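Local coordinates for EscN (Escherichia coli O127:H6, PDB 2OBL), which belongs to the type III secretion branch of the family that includes the ATP synthase alpha and beta subunits, and has a P-loop nucleotide-binding fold, at residues K4-D9 against P33-L38; R14-I19 against K126-V131; Y154-G159 against G208-G213. The protein carries 1 engineered substitution. All coordinates share one frame; numbering follows the deposited sequence.

In the fold
Helix 138-156 relates all three contacts. Interaction 2 is the buried one: strand 15-16 extends the central sheet beside strand 127-132, and aliphatic side chains fill both of its faces. Interaction 1, a separate two-stranded antiparallel sheet, is only partly buried; Ile5 and Leu38 lie against the helix, while Arg6 and Glu35 form a long ion pair on the exposed side. Interaction 3 lies at the surface, where the end of the same helix meets a loop through glycine backbone and a water, without direct hydrogen bonds. Arg36 of interaction 1 forms a salt bridge with Asp157 of interaction 3, Ile5 CG2 packs against the backbone O of Ile19 of interaction 2, and Val128 touches Phe155.

Interaction 1. Residues K4-D9 against P33-L38; sequences KIRVGD and PFERSL
The carbonyl oxygen of Phe34 takes a hydrogen bond from Val7 N at 2.7 Å, tilted somewhat from the carbonyl plane, and a weaker CA-H...O contact from Arg6 CA at 3.0 Å. A longer bond from Phe34 N to Val7 O completes the pair. Ile5 and Arg36 exchange two bonds, Ile5 N to Arg36 O and Arg36 N to Ile5 O, each 2.9 Å and nearly along the C=O axis. Together these bonds build a twisted two-stranded antiparallel sheet beside the nucleotide-binding fold, in which hydrogen-bonded pairs take turns with non-hydrogen-bonded ones. The face carrying Ile5, Val7, Phe34 and Arg36 has Ile5 and Arg36 against Thr150 of helix 138-156; branched Ile5 and Val7 suit its buried part. Ile5 CG2 meets Leu38 CD2 at 3.5 Å, the two side chains crossing at about a right angle, and Val7 CG2 touches both Phe34 CB and Arg36 CG. The guanidinium of Arg36 continues to a salt bridge with Asp157. Polar residues, Lys4, Arg6, Glu35 and Ser37, occupy the other face, the long chains of the first three suiting the exposed side. There Arg6 NH1 and Glu35 OE2 form a long salt bridge of 3.9 Å; OE2 lies at the guanidinium edge, although the two planar groups are turned 51° apart. A bend at chi2 (-68°) brings Lys4 CD tightly against Ser37 CA, 3.3 Å away. Pro33 CG sits over the centre of the Phe34 ring, on one face.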
loop_
_atom_site.group_PDB
_atom_site.type_symbol
_atom_site.label_atom_id
_atom_site.label_comp_id
_atom_site.label_asym_id
_atom_site.label_seq_id
_atom_site.Cartn_x
_atom_site.Cartn_y
_atom_site.Cartn_z
ATOM N N LYS A 4 19.161 -6.254 17.625
ATOM C CA LYS A 4 19.025 -7.559 16.979
ATOM C C LYS A 4 17.659 -8.158 17.331
ATOM O O LYS A 4 17.201 -8.033 18.464
ATOM C CB LYS A 4 20.119 -8.518 17.451
ATOM C CG LYS A 4 21.541 -8.117 17.065
ATOM C CD LYS A 4 21.748 -8.208 15.561
ATOM C CE LYS A 4 23.101 -7.637 15.133
ATOM N NZ LYS A 4 24.208 -8.604 15.357
ATOM N N ILE A 5 17.009 -8.809 16.372
ATOM C CA ILE A 5 15.767 -9.527 16.669
ATOM C C ILE A 5 15.932 -10.992 16.315
ATOM O O ILE A 5 16.863 -11.358 15.588
ATOM C CB ILE A 5 14.544 -8.970 15.891
ATOM C CG1 ILE A 5 14.760 -9.109 14.382
ATOM C CG2 ILE A 5 14.237 -7.539 16.301
ATOM C CD1 ILE A 5 13.499 -8.852 13.562
ATOM N N ARG A 6 15.040 -11.829 16.839
ATOM C CA ARG A 6 15.083 -13.256 16.551
ATOM C C ARG A 6 14.026 -13.585 15.521
ATOM O O ARG A 6 12.861 -13.189 15.649
ATOM C CB ARG A 6 14.861 -14.101 17.811
ATOM C CG ARG A 6 15.904 -13.885 18.898
ATOM C CD ARG A 6 15.739 -14.869 20.037
ATOM N NE ARG A 6 16.173 -16.213 19.663
ATOM C CZ ARG A 6 17.428 -16.550 19.377
ATOM N NH1 ARG A 6 18.394 -15.637 19.411
ATOM N NH2 ARG A 6 17.718 -17.804 19.049
ATOM N N VAL A 7 14.434 -14.314 14.493
ATOM C CA VAL A 7 13.532 -14.635 13.403
ATOM C C VAL A 7 13.515 -16.124 13.109
ATOM O O VAL A 7 14.349 -16.873 13.624
ATOM C CB VAL A 7 13.882 -13.845 12.125
ATOM C CG1 VAL A 7 13.664 -12.353 12.352
ATOM C CG2 VAL A 7 15.325 -14.127 11.674
ATOM N N GLY A 8 12.562 -16.540 12.280
ATOM C CA GLY A 8 12.425 -17.929 11.854
ATOM C C GLY A 8 11.084 -18.144 11.192
ATOM O O GLY A 8 10.214 -17.272 11.232
ATOM N N ASP A 9 10.891 -19.312 10.589
ATOM C CA ASP A 9 9.611 -19.595 9.951
ATOM C C ASP A 9 8.445 -19.516 10.944
ATOM O O ASP A 9 7.318 -19.214 10.552
ATOM C CB ASP A 9 9.619 -20.969 9.280
ATOM C CG ASP A 9 10.501 -21.026 8.050
ATOM O OD1 ASP A 9 10.975 -19.974 7.564
ATOM O OD2 ASP A 9 10.717 -22.150 7.560
ATOM N N PRO A 33 15.294 -19.477 15.953
ATOM C CA PRO A 33 16.701 -19.801 16.168
ATOM C C PRO A 33 17.699 -18.765 15.638
ATOM O O PRO A 33 18.882 -18.838 15.982
ATOM C CB PRO A 33 16.863 -21.128 15.428
ATOM C CG PRO A 33 15.846 -21.097 14.349
ATOM C CD PRO A 33 14.729 -20.178 14.786
ATOM N N PHE A 34 17.235 -17.818 14.821
ATOM C CA PHE A 34 18.134 -16.878 14.136
ATOM C C PHE A 34 18.067 -15.455 14.669
ATOM O O PHE A 34 16.988 -14.929 14.907
ATOM C CB PHE A 34 17.827 -16.835 12.635
ATOM C CG PHE A 34 17.607 -18.186 12.023
ATOM C CD1 PHE A 34 18.616 -19.140 12.036
ATOM C CD2 PHE A 34 16.397 -18.500 11.422
ATOM C CE1 PHE A 34 18.415 -20.385 11.470
ATOM C CE2 PHE A 34 16.189 -19.738 10.853
ATOM C CZ PHE A 34 17.200 -20.687 10.875
ATOM N N GLU A 35 19.225 -14.823 14.829
ATOM C CA GLU A 35 19.258 -13.384 15.077
ATOM C C GLU A 35 19.617 -12.614 13.809
ATOM O O GLU A 35 20.510 -13.007 13.051
ATOM C CB GLU A 35 20.273 -13.023 16.155
ATOM C CG GLU A 35 19.925 -13.465 17.553
ATOM C CD GLU A 35 20.947 -12.972 18.558
ATOM O OE1 GLU A 35 22.159 -13.147 18.306
ATOM O OE2 GLU A 35 20.539 -12.407 19.595
ATOM N N ARG A 36 18.925 -11.502 13.590
ATOM C CA ARG A 36 19.280 -10.587 12.523
ATOM C C ARG A 36 19.313 -9.161 13.058
ATOM O O ARG A 36 18.546 -8.801 13.950
ATOM C CB ARG A 36 18.293 -10.687 11.360
ATOM C CG ARG A 36 18.424 -11.971 10.528
ATOM C CD ARG A 36 17.968 -11.717 9.106
ATOM N NE ARG A 36 18.136 -12.866 8.224
ATOM C CZ ARG A 36 17.935 -12.812 6.914
ATOM N NH1 ARG A 36 17.567 -11.653 6.353
ATOM N NH2 ARG A 36 18.102 -13.899 6.165
ATOM N N SER A 37 20.220 -8.357 12.510
ATOM C CA SER A 37 20.279 -6.941 12.830
ATOM C C SER A 37 19.042 -6.234 12.274
ATOM O O SER A 37 18.522 -6.617 11.223
ATOM C CB SER A 37 21.554 -6.331 12.242
ATOM O OG SER A 37 21.571 -4.924 12.401
ATOM N N LEU A 38 18.566 -5.218 12.989
ATOM C CA LEU A 38 17.433 -4.411 12.504
ATOM C C LEU A 38 17.823 -3.537 11.315
ATOM O O LEU A 38 16.962 -2.971 10.626
ATOM C CB LEU A 38 16.868 -3.537 13.621
ATOM C CG LEU A 38 15.983 -4.237 14.654
ATOM C CD1 LEU A 38 15.433 -3.273 15.689
ATOM C CD2 LEU A 38 14.848 -4.977 13.972
#

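Interaction 2. Residues R14-I19 against K126-V131; sequences RLIDGI and KCVLVV
A parallel strand pairing at the edge of the central sheet sets Leu15 beside Leu129 and Ile16 beside Val130. Three backbone bonds hold it. Leu129 N donates to Arg14 O (3.1 Å) and Leu129 O accepts from Ile16 N (2.8 Å), so that one residue reaches to both neighbours of Leu15; Ile16 O then takes Val131 N at 2.9 Å, almost straight on the carbonyl. On one face Leu15 CD2 touches both Leu129 CB and Val131 CG2, 3.7 Å from the first and 3.8 Å from the second. Helix 109-116 covers this face with Leu116 and Val112, a greasy setting that leucine and valine fill well. On the other face Ile16 CG1 meets Val128 CG1 at 4.1 Å. Val130 CG1, anti to its backbone N (chi1 179°), comes 3.6 Å from Asp17 O, while Phe155 and Ala144 of helix 138-156 pack on Val128 and Val130. Beyond the short strand, Gly18 is tied to helix 138-156, its N hydrogen-bonded to Glu140 and its O to Thr147. A largely parallel sheet covered by helices on both sides is typical of the three-layer alpha/beta/alpha P-loop fold.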
loop_
_atom_site.group_PDB
_atom_site.type_symbol
_atom_site.label_atom_id
_atom_site.label_comp_id
_atom_site.label_asym_id
_atom_site.label_seq_id
_atom_site.Cartn_x
_atom_site.Cartn_y
_atom_site.Cartn_z
ATOM N N ARG A 14 1.699 -15.187 13.532
ATOM C CA ARG A 14 1.878 -14.657 14.886
ATOM C C ARG A 14 1.792 -13.142 15.017
ATOM O O ARG A 14 2.161 -12.404 14.106
ATOM C CB ARG A 14 3.196 -15.137 15.483
ATOM C CG ARG A 14 3.256 -16.643 15.652
ATOM C CD ARG A 14 4.214 -17.030 16.754
ATOM N NE ARG A 14 3.809 -18.292 17.369
ATOM C CZ ARG A 14 3.236 -18.391 18.564
ATOM N NH1 ARG A 14 3.009 -17.303 19.306
ATOM N NH2 ARG A 14 2.898 -19.581 19.022
ATOM N N LEU A 15 1.326 -12.697 16.179
ATOM C CA LEU A 15 1.370 -11.283 16.547
ATOM C C LEU A 15 2.664 -11.032 17.294
ATOM O O LEU A 15 2.963 -11.698 18.287
ATOM C CB LEU A 15 0.202 -10.925 17.465
ATOM C CG LEU A 15 -1.173 -10.858 16.826
ATOM C CD1 LEU A 15 -2.239 -10.969 17.911
ATOM C CD2 LEU A 15 -1.292 -9.560 16.087
ATOM N N ILE A 16 3.401 -10.041 16.821
ATOM C CA ILE A 16 4.759 -9.783 17.231
ATOM C C ILE A 16 4.824 -8.312 17.611
ATOM O O ILE A 16 4.215 -7.489 16.922
ATOM C CB ILE A 16 5.657 -9.992 15.977
ATOM C CG1 ILE A 16 5.612 -11.458 15.528
ATOM C CG2 ILE A 16 7.036 -9.503 16.198
ATOM C CD1 ILE A 16 6.079 -12.394 16.552
ATOM N N ASP A 17 5.557 -7.965 18.671
ATOM C CA ASP A 17 5.686 -6.549 19.065
ATOM C C ASP A 17 6.717 -5.792 18.240
ATOM O O ASP A 17 7.258 -6.332 17.278
ATOM C CB ASP A 17 5.912 -6.354 20.578
ATOM C CG ASP A 17 7.312 -6.744 21.051
ATOM O OD1 ASP A 17 8.215 -6.968 20.227
ATOM O OD2 ASP A 17 7.509 -6.823 22.291
ATOM N N GLY A 18 6.969 -4.539 18.614
ATOM C CA GLY A 18 7.835 -3.646 17.822
ATOM C C GLY A 18 9.285 -4.091 17.709
ATOM O O GLY A 18 9.995 -3.696 16.780
ATOM N N ILE A 19 9.751 -4.875 18.675
ATOM C CA ILE A 19 11.107 -5.406 18.595
ATOM C C ILE A 19 11.116 -6.915 18.359
ATOM O O ILE A 19 12.109 -7.596 18.651
ATOM C CB ILE A 19 11.965 -5.027 19.827
ATOM C CG1 ILE A 19 11.289 -5.472 21.126
ATOM C CG2 ILE A 19 12.219 -3.527 19.848
ATOM C CD1 ILE A 19 12.186 -5.316 22.357
ATOM N N LYS A 126 -0.314 -16.873 6.388
ATOM C CA LYS A 126 0.889 -16.426 5.673
ATOM C C LYS A 126 1.345 -15.025 6.075
ATOM O O LYS A 126 2.195 -14.429 5.402
ATOM C CB LYS A 126 0.695 -16.499 4.162
ATOM C CG LYS A 126 -0.343 -15.560 3.606
ATOM C CD LYS A 126 -0.387 -15.696 2.091
ATOM C CE LYS A 126 -1.377 -14.731 1.462
ATOM N NZ LYS A 126 -1.402 -14.962 -0.011
ATOM N N CYS A 127 0.798 -14.526 7.180
ATOM C CA CYS A 127 1.121 -13.194 7.687
ATOM C C CYS A 127 2.035 -13.223 8.903
ATOM O O CYS A 127 1.919 -14.088 9.775
ATOM C CB CYS A 127 -0.161 -12.449 8.095
ATOM S SG CYS A 127 -1.220 -11.874 6.750
ATOM N N VAL A 128 2.936 -12.255 8.961
ATOM C CA VAL A 128 3.571 -11.886 10.220
ATOM C C VAL A 128 3.025 -10.517 10.608
ATOM O O VAL A 128 3.059 -9.574 9.812
ATOM C CB VAL A 128 5.110 -11.826 10.102
ATOM C CG1 VAL A 128 5.720 -11.557 11.475
ATOM C CG2 VAL A 128 5.653 -13.130 9.533
ATOM N N LEU A 129 2.487 -10.412 11.818
ATOM C CA LEU A 129 1.777 -9.207 12.236
ATOM C C LEU A 129 2.590 -8.447 13.274
ATOM O O LEU A 129 2.580 -8.807 14.453
ATOM C CB LEU A 129 0.419 -9.597 12.828
ATOM C CG LEU A 129 -0.450 -10.475 11.924
ATOM C CD1 LEU A 129 -1.623 -11.059 12.706
ATOM C CD2 LEU A 129 -0.952 -9.667 10.755
ATOM N N VAL A 130 3.322 -7.422 12.831
ATOM C CA VAL A 130 4.083 -6.580 13.740
ATOM C C VAL A 130 3.162 -5.453 14.203
ATOM O O VAL A 130 2.745 -4.605 13.416
ATOM C CB VAL A 130 5.334 -5.994 13.070
ATOM C CG1 VAL A 130 6.089 -5.088 14.065
ATOM C CG2 VAL A 130 6.231 -7.118 12.535
ATOM N N VAL A 131 2.801 -5.477 15.481
ATOM C CA VAL A 131 1.811 -4.530 15.978
ATOM C C VAL A 131 2.352 -3.722 17.137
ATOM O O VAL A 131 2.815 -4.281 18.144
ATOM C CB VAL A 131 0.533 -5.261 16.435
ATOM C CG1 VAL A 131 -0.478 -4.267 17.038
ATOM C CG2 VAL A 131 -0.059 -6.070 15.284
#

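Interaction 3. Residues Y154-G159 against G208-G213; sequences YFRDQG and GPAPKG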
loop_
_atom_site.group_PDB
_atom_site.type_symbol
_atom_site.label_atom_id
_atom_site.label_comp_id
_atom_site.label_asym_id
_atom_site.label_seq_id
_atom_site.Cartn_x
_atom_site.Cartn_y
_atom_site.Cartn_z
ATOM N N TYR A 154 14.097 -11.652 5.740
ATOM C CA TYR A 154 14.290 -13.053 6.103
ATOM C C TYR A 154 13.478 -13.959 5.180
ATOM O O TYR A 154 14.004 -14.937 4.646
ATOM C CB TYR A 154 13.928 -13.325 7.565
ATOM C CG TYR A 154 13.801 -14.808 7.846
ATOM C CD1 TYR A 154 14.933 -15.613 7.987
ATOM C CD2 TYR A 154 12.554 -15.408 7.929
ATOM C CE1 TYR A 154 14.812 -16.968 8.212
ATOM C CE2 TYR A 154 12.426 -16.758 8.158
ATOM C CZ TYR A 154 13.551 -17.533 8.296
ATOM O OH TYR A 154 13.391 -18.881 8.526
ATOM N N PHE A 155 12.196 -13.638 4.999
ATOM C CA PHE A 155 11.335 -14.440 4.120
ATOM C C PHE A 155 11.693 -14.328 2.630
ATOM O O PHE A 155 11.671 -15.331 1.902
ATOM C CB PHE A 155 9.852 -14.187 4.415
ATOM C CG PHE A 155 9.389 -14.847 5.683
ATOM C CD1 PHE A 155 9.272 -16.234 5.747
ATOM C CD2 PHE A 155 9.139 -14.106 6.826
ATOM C CE1 PHE A 155 8.865 -16.868 6.921
ATOM C CE2 PHE A 155 8.733 -14.734 8.014
ATOM C CZ PHE A 155 8.589 -16.117 8.062
ATOM N N ARG A 156 12.076 -13.128 2.189
ATOM C CA ARG A 156 12.612 -12.958 0.835
ATOM C C ARG A 156 13.789 -13.915 0.607
ATOM O O ARG A 156 13.868 -14.597 -0.421
ATOM C CB ARG A 156 13.081 -11.520 0.629
ATOM C CG ARG A 156 13.696 -11.234 -0.745
ATOM C CD ARG A 156 14.576 -10.002 -0.662
ATOM N NE ARG A 156 15.626 -10.183 0.347
ATOM C CZ ARG A 156 16.369 -9.197 0.841
ATOM N NH1 ARG A 156 16.193 -7.951 0.423
ATOM N NH2 ARG A 156 17.294 -9.458 1.753
ATOM N N ASP A 157 14.690 -13.961 1.584
ATOM C CA ASP A 157 15.882 -14.808 1.503
ATOM C C ASP A 157 15.575 -16.307 1.417
ATOM O O ASP A 157 16.459 -17.092 1.082
ATOM C CB ASP A 157 16.815 -14.531 2.688
ATOM C CG ASP A 157 17.394 -13.119 2.674
ATOM O OD1 ASP A 157 17.394 -12.451 1.618
ATOM O OD2 ASP A 157 17.860 -12.673 3.736
ATOM N N GLN A 158 14.340 -16.698 1.726
ATOM C CA GLN A 158 13.901 -18.090 1.554
ATOM C C GLN A 158 13.335 -18.320 0.152
ATOM O O GLN A 158 12.918 -19.440 -0.190
ATOM C CB GLN A 158 12.846 -18.487 2.593
ATOM C CG GLN A 158 13.158 -18.090 4.028
ATOM C CD GLN A 158 14.563 -18.440 4.422
ATOM O OE1 GLN A 158 14.961 -19.603 4.343
ATOM N NE2 GLN A 158 15.339 -17.434 4.844
ATOM N N GLY A 159 13.331 -17.261 -0.652
ATOM C CA GLY A 159 12.825 -17.327 -2.018
ATOM C C GLY A 159 11.358 -16.946 -2.141
ATOM O O GLY A 159 10.743 -17.161 -3.190
ATOM N N GLY A 208 12.333 -4.285 -2.773
ATOM C CA GLY A 208 12.804 -4.421 -4.161
ATOM C C GLY A 208 12.869 -5.847 -4.671
ATOM O O GLY A 208 12.730 -6.800 -3.900
ATOM N N PRO A 209 13.089 -6.010 -5.988
ATOM C CA PRO A 209 13.240 -7.345 -6.558
ATOM C C PRO A 209 14.560 -7.970 -6.118
ATOM O O PRO A 209 15.469 -7.259 -5.698
ATOM C CB PRO A 209 13.264 -7.093 -8.077
ATOM C CG PRO A 209 12.871 -5.666 -8.264
ATOM C CD PRO A 209 13.214 -4.949 -7.001
ATOM N N ALA A 210 14.661 -9.291 -6.217
ATOM C CA ALA A 210 15.891 -9.986 -5.851
ATOM C C ALA A 210 16.058 -11.241 -6.690
ATOM O O ALA A 210 15.092 -11.726 -7.274
ATOM C CB ALA A 210 15.878 -10.331 -4.362
ATOM N N PRO A 211 17.292 -11.776 -6.756
ATOM C CA PRO A 211 17.565 -12.987 -7.526
ATOM C C PRO A 211 16.546 -14.076 -7.204
ATOM O O PRO A 211 15.926 -14.641 -8.110
ATOM C CB PRO A 211 18.960 -13.398 -7.045
ATOM C CG PRO A 211 19.605 -12.110 -6.651
ATOM C CD PRO A 211 18.502 -11.245 -6.104
ATOM N N LYS A 212 16.391 -14.369 -5.917
ATOM C CA LYS A 212 15.338 -15.258 -5.449
ATOM C C LYS A 212 14.460 -14.470 -4.481
ATOM O O LYS A 212 14.961 -13.705 -3.649
ATOM C CB LYS A 212 15.918 -16.505 -4.777
ATOM C CG LYS A 212 16.267 -17.635 -5.741
ATOM C CD LYS A 212 17.415 -17.255 -6.667
ATOM C CE LYS A 212 17.735 -18.372 -7.641
ATOM N NZ LYS A 212 18.935 -18.064 -8.467
ATOM N N GLY A 213 13.148 -14.635 -4.611
ATOM C CA GLY A 213 12.214 -13.879 -3.794
ATOM C C GLY A 213 12.208 -12.401 -4.141
ATOM O O GLY A 213 12.913 -11.949 -5.049
HETATM O O HOH W 1 14.341 -6.625 -1.337
#
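Gly159 and Gly213 meet backbone to backbone, their CA atoms 3.9 Å apart, with no direct hydrogen bond across the contact. Gly159 closes helix 138-156 in a Schellman motif: its phi is positive (93°), and its N bonds back to Arg156 O at 2.7 Å. In the P-loop fold the helix connects strand 127-132 to strand 161-167, parallel strands with 99-105 between them in the sheet, as a beta-alpha-beta crossover; residues 210-213 form the loop between the antiparallel strands 208-209 and 214-222. Glycine suits both places. Gly159 needs the positive phi, and at Gly213 the absence of a side chain lets the loop come up against Arg156 O and the end of the helix.

Arg156 provides the side-chain part of the contact. Its CG stands anti to the backbone N (chi1 179°), lying against Gly213 C, and its CD touches the CB of Ala210 at 3.9 Å, a small methyl that lets the loop lie close to the arginine chain. A bend at chi3 (58°) turns NE, and the guanidinium then grips Asp157 side-on: NE at 3.1 Å and NH2 at 3.0 Å both reach Asp157 OD1, from the same face of the carboxylate. Asp157 OD2 has a second cationic partner in Arg36. At the guanidinium edge, in its plane, a water accepts from Arg156 NH1 at 2.9 Å and lies 3.0 Å from Gly208 O, bridging the segments. Within the Arg156-Gly159 turn, Gln158 NE2 donates to Tyr154 O at 2.8 Å and lies over one face of the Tyr154 ring, offset toward its rim.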